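Local coordinates for beta-lactamase (Klebsiella pneumoniae, PDB 6HUH), which probably hydrolyses beta-lactam antibiotics to substituted beta-amino acids, as a class D serine beta-lactamase of the OXA type, at residues M27-G32 with F254-E259. Numbering follows the deposited sequence.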
loop_
_atom_site.group_PDB
_atom_site.type_symbol
_atom_site.label_atom_id
_atom_site.label_comp_id
_atom_site.label_asym_id
_atom_site.label_seq_id
_atom_site.Cartn_x
_atom_site.Cartn_y
_atom_site.Cartn_z
ATOM N N MET A 27 7.052 -0.763 -27.754
ATOM C CA MET A 27 6.137 -1.681 -27.060
ATOM C C MET A 27 6.443 -3.132 -27.405
ATOM O O MET A 27 6.165 -3.607 -28.497
ATOM C CB MET A 27 4.640 -1.391 -27.144
ATOM C CG MET A 27 3.976 -1.792 -25.819
ATOM S SD MET A 27 2.181 -1.730 -25.563
ATOM C CE MET A 27 1.831 0.084 -25.855
ATOM N N LEU A 28 7.037 -3.818 -26.447
ATOM C CA LEU A 28 7.461 -5.202 -26.549
ATOM C C LEU A 28 6.632 -6.145 -25.688
ATOM O O LEU A 28 6.469 -5.900 -24.487
ATOM C CB LEU A 28 8.939 -5.276 -26.109
ATOM C CG LEU A 28 9.674 -6.583 -26.394
ATOM C CD1 LEU A 28 11.059 -6.318 -26.878
ATOM C CD2 LEU A 28 9.669 -7.519 -25.187
ATOM N N PHE A 29 6.179 -7.263 -26.267
ATOM C CA PHE A 29 5.470 -8.328 -25.527
ATOM C C PHE A 29 6.238 -9.653 -25.667
ATOM O O PHE A 29 6.482 -10.107 -26.799
ATOM C CB PHE A 29 3.992 -8.480 -25.939
ATOM C CG PHE A 29 3.114 -7.280 -25.688
ATOM C CD1 PHE A 29 2.625 -7.008 -24.418
ATOM C CD2 PHE A 29 2.745 -6.435 -26.730
ATOM C CE1 PHE A 29 1.811 -5.891 -24.190
ATOM C CE2 PHE A 29 1.916 -5.329 -26.500
ATOM C CZ PHE A 29 1.445 -5.072 -25.234
ATOM N N ALA A 30 6.666 -10.229 -24.525
ATOM C CA ALA A 30 7.418 -11.486 -24.491
ATOM C C ALA A 30 6.657 -12.605 -23.759
ATOM O O ALA A 30 5.746 -12.318 -22.988
ATOM C CB ALA A 30 8.791 -11.267 -23.855
ATOM N N ASP A 31 7.032 -13.880 -24.009
ATOM C CA ASP A 31 6.417 -15.039 -23.345
ATOM C C ASP A 31 7.013 -15.284 -21.949
ATOM O O ASP A 31 7.709 -14.411 -21.420
ATOM C CB ASP A 31 6.470 -16.314 -24.222
ATOM C CG ASP A 31 7.843 -16.733 -24.712
ATOM O OD1 ASP A 31 8.740 -16.958 -23.862
ATOM O OD2 ASP A 31 7.995 -16.945 -25.935
ATOM N N GLY A 32 6.733 -16.468 -21.381
ATOM C CA GLY A 32 7.200 -16.885 -20.057
ATOM C C GLY A 32 8.705 -16.856 -19.861
ATOM O O GLY A 32 9.181 -16.251 -18.896
ATOM N N PHE A 254 -1.876 -1.054 -20.028
ATOM C CA PHE A 254 -3.196 -1.462 -19.545
ATOM C C PHE A 254 -4.266 -1.393 -20.626
ATOM O O PHE A 254 -5.253 -2.127 -20.551
ATOM C CB PHE A 254 -3.605 -0.678 -18.297
ATOM C CG PHE A 254 -3.179 -1.357 -17.021
ATOM C CD1 PHE A 254 -3.898 -2.436 -16.513
ATOM C CD2 PHE A 254 -2.090 -0.889 -16.299
ATOM C CE1 PHE A 254 -3.508 -3.060 -15.329
ATOM C CE2 PHE A 254 -1.716 -1.496 -15.104
ATOM C CZ PHE A 254 -2.426 -2.578 -14.630
ATOM N N ALA A 255 -4.056 -0.541 -21.643
ATOM C CA ALA A 255 -4.962 -0.417 -22.774
ATOM C C ALA A 255 -4.801 -1.663 -23.659
ATOM O O ALA A 255 -5.745 -2.452 -23.782
ATOM C CB ALA A 255 -4.641 0.852 -23.566
ATOM N N ALA A 256 -3.557 -1.873 -24.179
ATOM C CA ALA A 256 -3.117 -2.921 -25.111
ATOM C C ALA A 256 -2.844 -4.328 -24.529
ATOM O O ALA A 256 -2.523 -5.238 -25.305
ATOM C CB ALA A 256 -1.886 -2.440 -25.842
ATOM N N LEU A 257 -2.984 -4.512 -23.202
ATOM C CA LEU A 257 -2.734 -5.787 -22.533
ATOM C C LEU A 257 -3.809 -6.862 -22.752
ATOM O O LEU A 257 -3.446 -7.990 -23.104
ATOM C CB LEU A 257 -2.501 -5.558 -21.040
ATOM C CG LEU A 257 -1.293 -6.228 -20.420
ATOM C CD1 LEU A 257 -0.067 -6.095 -21.273
ATOM C CD2 LEU A 257 -1.026 -5.664 -19.056
ATOM N N PRO A 258 -5.122 -6.567 -22.568
ATOM C CA PRO A 258 -6.140 -7.624 -22.715
ATOM C C PRO A 258 -6.118 -8.383 -24.043
ATOM O O PRO A 258 -6.360 -9.586 -24.040
ATOM C CB PRO A 258 -7.453 -6.884 -22.474
ATOM C CG PRO A 258 -7.073 -5.773 -21.574
ATOM C CD PRO A 258 -5.753 -5.311 -22.113
ATOM N N GLU A 259 -5.778 -7.729 -25.154
ATOM C CA GLU A 259 -5.686 -8.454 -26.423
ATOM C C GLU A 259 -4.553 -9.509 -26.420
ATOM O O GLU A 259 -4.774 -10.621 -26.877
ATOM C CB GLU A 259 -5.600 -7.513 -27.641
ATOM C CG GLU A 259 -4.400 -6.591 -27.683
ATOM C CD GLU A 259 -4.416 -5.643 -28.861
ATOM O OE1 GLU A 259 -3.936 -6.041 -29.948
ATOM O OE2 GLU A 259 -4.897 -4.500 -28.694
#
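Phe29 presents the rim of its ring to a delta methyl of Leu257: Phe29 CE1 lies 3.5 Å from Leu257 CD1, which sits near the ring plane, so the methyl meets an edge and not the pi face. The CB of Phe29 already points at the helix; with chi1 -62°, CG lies anti to the carbonyl carbon and beside the backbone N. CZ of Phe29, the far corner of the ring, lies 4.3 Å from the CB of Ala256, whose carbonyl O approaches the ring obliquely. Met27, two residues back on the same side of the strand, adds its sulfur, with SD 4.1 Å from the CB of Ala256. That methyl therefore has neighbours from two strand residues. The axes of strand segment 27-30 and helix segment 254-259 approach to 11.1 Å, their N-to-C directions 35° apart, a gap spanned by Met27 and Phe29 and met by Leu257 CD1 from the helix. Phe232 of strand 228-238 touches both Phe29 and Leu257, placing the contact where the C-terminal helix lies over the antiparallel sheet of the transpeptidase-like fold, away from the predicted acyl-ester serine, Ser51. With 135 Å² buried and every side-chain pairing apolar, the attraction is consistent with dispersion and the exclusion of water.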